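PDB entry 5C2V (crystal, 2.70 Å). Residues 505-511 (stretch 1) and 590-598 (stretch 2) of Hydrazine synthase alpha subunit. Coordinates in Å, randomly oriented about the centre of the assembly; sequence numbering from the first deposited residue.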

ATOM      1  N   ILE D 505       3.705   9.339  29.809  1.00 36.54           N
ATOM      2  CA  ILE D 505       3.936  10.729  29.439  1.00 50.53           C
ATOM      3  C   ILE D 505       5.211  11.290  30.062  1.00 57.62           C
ATOM      4  O   ILE D 505       5.298  11.448  31.280  1.00 54.89           O
ATOM      5  CB  ILE D 505       2.747  11.618  29.853  1.00 49.21           C
ATOM      6  CG1 ILE D 505       1.439  11.053  29.296  1.00 47.25           C
ATOM      7  CG2 ILE D 505       2.960  13.049  29.386  1.00 53.58           C
ATOM      8  CD1 ILE D 505       0.210  11.838  29.705  1.00 54.64           C
ATOM      9  N   ILE D 506       6.198  11.584  29.221  1.00 57.86           N
ATOM     10  CA  ILE D 506       7.382  12.305  29.671  1.00 43.35           C
ATOM     11  C   ILE D 506       6.944  13.680  30.144  1.00 53.86           C
ATOM     12  O   ILE D 506       7.330  14.130  31.225  1.00 58.72           O
ATOM     13  CB  ILE D 506       8.444  12.441  28.561  1.00 34.84           C
ATOM     14  CG1 ILE D 506       9.298  11.179  28.487  1.00 39.90           C
ATOM     15  CG2 ILE D 506       9.340  13.645  28.815  1.00 52.02           C
ATOM     16  CD1 ILE D 506      10.416  11.259  27.475  1.00 36.61           C
ATOM     17  N   GLY D 507       6.124  14.344  29.336  1.00 56.00           N
ATOM     18  CA  GLY D 507       5.566  15.619  29.749  1.00 38.91           C
ATOM     19  C   GLY D 507       5.227  16.536  28.595  1.00 54.33           C
ATOM     20  O   GLY D 507       5.492  16.216  27.445  1.00 51.99           O
ATOM     21  N   TYR D 508       4.659  17.695  28.904  1.00 49.74           N
ATOM     22  CA  TYR D 508       4.233  18.624  27.866  1.00 60.63           C
ATOM     23  C   TYR D 508       5.126  19.854  27.808  1.00 59.58           C
ATOM     24  O   TYR D 508       5.670  20.283  28.825  1.00 69.42           O
ATOM     25  CB  TYR D 508       2.787  19.054  28.095  1.00 65.86           C
ATOM     26  CG  TYR D 508       1.773  17.940  27.978  1.00 64.72           C
ATOM     27  CD1 TYR D 508       1.091  17.722  26.788  1.00 73.78           C
ATOM     28  CD2 TYR D 508       1.481  17.122  29.063  1.00 59.79           C
ATOM     29  CE1 TYR D 508       0.150  16.717  26.680  1.00 68.86           C
ATOM     30  CE2 TYR D 508       0.542  16.112  28.962  1.00 73.79           C
ATOM     31  CZ  TYR D 508      -0.117  15.913  27.767  1.00 74.84           C
ATOM     32  OH  TYR D 508      -1.051  14.908  27.659  1.00 65.28           O
ATOM     33  N   GLN D 509       5.279  20.421  26.614  1.00 60.24           N
ATOM     34  CA  GLN D 509       6.052  21.652  26.470  1.00 58.67           C
ATOM     35  C   GLN D 509       5.372  22.625  25.516  1.00 65.30           C
ATOM     36  O   GLN D 509       4.913  22.231  24.450  1.00 64.82           O
ATOM     37  CB  GLN D 509       7.467  21.343  25.981  1.00 56.12           C
ATOM     38  CG  GLN D 509       8.399  22.539  26.025  1.00 56.49           C
ATOM     39  CD  GLN D 509       8.551  23.102  27.424  1.00 58.34           C
ATOM     40  OE1 GLN D 509       8.464  24.311  27.632  1.00 72.72           O
ATOM     41  NE2 GLN D 509       8.779  22.223  28.393  1.00 51.66           N
ATOM     42  N   TYR D 510       5.311  23.899  25.891  1.00 62.92           N
ATOM     43  CA  TYR D 510       4.618  24.888  25.070  1.00 60.94           C
ATOM     44  C   TYR D 510       5.349  25.153  23.755  1.00 52.71           C
ATOM     45  O   TYR D 510       6.545  24.889  23.630  1.00 44.91           O
ATOM     46  CB  TYR D 510       4.430  26.200  25.841  1.00 60.09           C
ATOM     47  CG  TYR D 510       5.710  26.898  26.252  1.00 71.70           C
ATOM     48  CD1 TYR D 510       6.339  27.800  25.402  1.00 72.29           C
ATOM     49  CD2 TYR D 510       6.276  26.672  27.500  1.00 86.43           C
ATOM     50  CE1 TYR D 510       7.504  28.444  25.777  1.00 80.39           C
ATOM     51  CE2 TYR D 510       7.440  27.313  27.884  1.00 77.18           C
ATOM     52  CZ  TYR D 510       8.050  28.198  27.019  1.00 82.71           C
ATOM     53  OH  TYR D 510       9.207  28.838  27.397  1.00 90.96           O
ATOM     54  N   VAL D 511       4.611  25.668  22.777  1.00 52.69           N
ATOM     55  CA  VAL D 511       5.170  25.995  21.471  1.00 61.71           C
ATOM     56  C   VAL D 511       5.039  27.491  21.194  1.00 56.67           C
ATOM     57  O   VAL D 511       3.986  28.083  21.428  1.00 60.38           O
ATOM     58  CB  VAL D 511       4.477  25.193  20.345  1.00 46.90           C
ATOM     59  CG1 VAL D 511       4.946  25.663  18.976  1.00 56.54           C
ATOM     60  CG2 VAL D 511       4.742  23.707  20.514  1.00 43.55           C
TER
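Stretch 2 590-598: SPFAFRYLK

Stretch 2 lies antiparallel to stretch 1 and is joined to it by a single beta bridge. Residues 505-510 are strand; the opposing segment is extended loop through Phe594, kinks at Arg595 (phi/psi -79/-43), and becomes strand from Tyr596.

The backbone sets the register. Tyr508 and Phe594 form a hydrogen-bonded pair, CA to CA 4.9 Å: Tyr508 N donates to Phe594 O at 2.6 Å, and Phe594 N returns a bond to Tyr508 O at 2.7 Å. One polar side chain adds a bond beside the bridge: Gln509 NE2 reaches Phe592 O at 3.2 Å, a weak bond with an angle of 132°.

Next to the bridge, close approach depends on glycine. Gly507 CA sits 3.7 Å from Ala593 CB and 3.2 Å from Phe594 O; a CB here would clash with both, and the phi/psi of 153/177 by itself calls for glycine. Ala593 CB also packs on Ile506 CG2 at 4.0 Å.

Apolar packing covers the flanks. Beyond the kink, Leu597 places CD1 over one face of the Tyr508 ring, 3.3 Å from the ring centroid, a CH-pi contact. Tyr510 packs more loosely, its CD2 4.5 Å from Phe594 CE1 and its CE2 4.5 Å from Pro591 CG.

The rule is economical: two short backbone bonds fix register, glycine grants proximity, and side chains fill the sides.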

ATOM      1  N   SER D 590      16.846  25.815  29.053  1.00 69.27           N
ATOM      2  CA  SER D 590      15.539  25.431  28.523  1.00 54.94           C
ATOM      3  C   SER D 590      14.686  24.742  29.588  1.00 60.77           C
ATOM      4  O   SER D 590      15.204  23.984  30.408  1.00 69.32           O
ATOM      5  CB  SER D 590      15.699  24.518  27.306  1.00 47.96           C
ATOM      6  OG  SER D 590      16.457  23.365  27.627  1.00 51.00           O
ATOM      7  N   PRO D 591      13.370  25.010  29.579  1.00 60.11           N
ATOM      8  CA  PRO D 591      12.437  24.431  30.556  1.00 61.16           C
ATOM      9  C   PRO D 591      12.278  22.919  30.410  1.00 61.56           C
ATOM     10  O   PRO D 591      12.332  22.393  29.297  1.00 58.87           O
ATOM     11  CB  PRO D 591      11.112  25.139  30.244  1.00 48.76           C
ATOM     12  CG  PRO D 591      11.492  26.365  29.484  1.00 57.48           C
ATOM     13  CD  PRO D 591      12.702  25.981  28.696  1.00 52.30           C
ATOM     14  N   PHE D 592      12.090  22.234  31.533  1.00 65.88           N
ATOM     15  CA  PHE D 592      11.820  20.800  31.529  1.00 61.83           C
ATOM     16  C   PHE D 592      10.358  20.523  31.195  1.00 66.76           C
ATOM     17  O   PHE D 592       9.499  21.382  31.390  1.00 65.30           O
ATOM     18  CB  PHE D 592      12.187  20.180  32.878  1.00 52.64           C
ATOM     19  CG  PHE D 592      13.665  20.104  33.124  1.00 64.14           C
ATOM     20  CD1 PHE D 592      14.337  21.158  33.720  1.00 69.14           C
ATOM     21  CD2 PHE D 592      14.386  18.981  32.753  1.00 63.00           C
ATOM     22  CE1 PHE D 592      15.698  21.093  33.945  1.00 62.66           C
ATOM     23  CE2 PHE D 592      15.748  18.910  32.974  1.00 72.42           C
ATOM     24  CZ  PHE D 592      16.405  19.967  33.572  1.00 68.30           C
ATOM     25  N   ALA D 593      10.086  19.325  30.684  1.00 62.19           N
ATOM     26  CA  ALA D 593       8.731  18.941  30.302  1.00 50.28           C
ATOM     27  C   ALA D 593       7.770  19.009  31.487  1.00 49.15           C
ATOM     28  O   ALA D 593       8.007  18.401  32.531  1.00 59.85           O
ATOM     29  CB  ALA D 593       8.730  17.544  29.702  1.00 44.51           C
ATOM     30  N   PHE D 594       6.682  19.752  31.310  1.00 44.38           N
ATOM     31  CA  PHE D 594       5.693  19.942  32.365  1.00 53.24           C
ATOM     32  C   PHE D 594       4.773  18.731  32.473  1.00 74.89           C
ATOM     33  O   PHE D 594       4.514  18.049  31.483  1.00 62.68           O
ATOM     34  CB  PHE D 594       4.874  21.209  32.111  1.00 65.36           C
ATOM     35  CG  PHE D 594       5.691  22.473  32.112  1.00 65.04           C
ATOM     36  CD1 PHE D 594       6.417  22.847  30.992  1.00 56.67           C
ATOM     37  CD2 PHE D 594       5.724  23.290  33.229  1.00 72.31           C
ATOM     38  CE1 PHE D 594       7.167  24.008  30.990  1.00 63.23           C
ATOM     39  CE2 PHE D 594       6.472  24.454  33.232  1.00 66.31           C
ATOM     40  CZ  PHE D 594       7.194  24.813  32.111  1.00 54.20           C
ATOM     41  N   ARG D 595       4.277  18.472  33.677  1.00 62.52           N
ATOM     42  CA  ARG D 595       3.453  17.293  33.922  1.00 67.38           C
ATOM     43  C   ARG D 595       2.009  17.464  33.450  1.00 68.44           C
ATOM     44  O   ARG D 595       1.441  16.554  32.846  1.00 58.13           O
ATOM     45  CB  ARG D 595       3.477  16.937  35.411  1.00 64.75           C
ATOM     46  CG  ARG D 595       2.449  15.893  35.817  1.00 74.51           C
ATOM     47  CD  ARG D 595       2.689  15.389  37.229  1.00 61.49           C
ATOM     48  NE  ARG D 595       3.594  14.244  37.255  1.00 72.17           N
ATOM     49  CZ  ARG D 595       3.247  13.031  37.673  1.00 56.65           C
ATOM     50  NH1 ARG D 595       2.016  12.807  38.110  1.00 57.56           N
ATOM     51  NH2 ARG D 595       4.132  12.045  37.660  1.00 43.72           N
ATOM     52  N   TYR D 596       1.417  18.626  33.714  1.00 74.72           N
ATOM     53  CA  TYR D 596      -0.002  18.825  33.426  1.00 51.87           C
ATOM     54  C   TYR D 596      -0.281  19.977  32.462  1.00 66.34           C
ATOM     55  O   TYR D 596       0.637  20.664  32.012  1.00 69.62           O
ATOM     56  CB  TYR D 596      -0.771  19.066  34.727  1.00 66.55           C
ATOM     57  CG  TYR D 596      -0.782  17.885  35.672  1.00 80.40           C
ATOM     58  CD1 TYR D 596      -0.990  16.595  35.202  1.00 62.07           C
ATOM     59  CD2 TYR D 596      -0.582  18.063  37.034  1.00 79.67           C
ATOM     60  CE1 TYR D 596      -1.004  15.515  36.066  1.00 77.73           C
ATOM     61  CE2 TYR D 596      -0.591  16.992  37.904  1.00 74.77           C
ATOM     62  CZ  TYR D 596      -0.802  15.719  37.415  1.00 78.77           C
ATOM     63  OH  TYR D 596      -0.811  14.650  38.281  1.00 73.87           O
ATOM     64  N   LEU D 597      -1.561  20.174  32.157  1.00 72.78           N
ATOM     65  CA  LEU D 597      -2.008  21.299  31.341  1.00 56.79           C
ATOM     66  C   LEU D 597      -2.986  22.184  32.093  1.00 60.06           C
ATOM     67  O   LEU D 597      -3.629  21.750  33.048  1.00 68.12           O
ATOM     68  CB  LEU D 597      -2.673  20.819  30.049  1.00 55.72           C
ATOM     69  CG  LEU D 597      -1.794  20.773  28.804  1.00 55.71           C
ATOM     70  CD1 LEU D 597      -0.903  19.575  28.899  1.00 71.18           C
ATOM     71  CD2 LEU D 597      -2.629  20.725  27.534  1.00 57.57           C
ATOM     72  N   LYS D 598      -3.093  23.428  31.646  1.00 65.40           N
ATOM     73  CA  LYS D 598      -4.121  24.329  32.135  1.00 61.04           C
ATOM     74  C   LYS D 598      -5.031  24.728  30.981  1.00 62.01           C
ATOM     75  O   LYS D 598      -4.554  25.089  29.902  1.00 58.03           O
ATOM     76  CB  LYS D 598      -3.503  25.565  32.791  1.00 61.32           C
ATOM     77  CG  LYS D 598      -2.803  25.273  34.109  1.00 80.11           C
ATOM     78  CD  LYS D 598      -2.416  26.553  34.830  1.00 88.05           C
ATOM     79  CE  LYS D 598      -1.370  27.333  34.054  1.00 85.15           C
ATOM     80  NZ  LYS D 598      -0.914  28.535  34.806  1.00 76.66           N
TER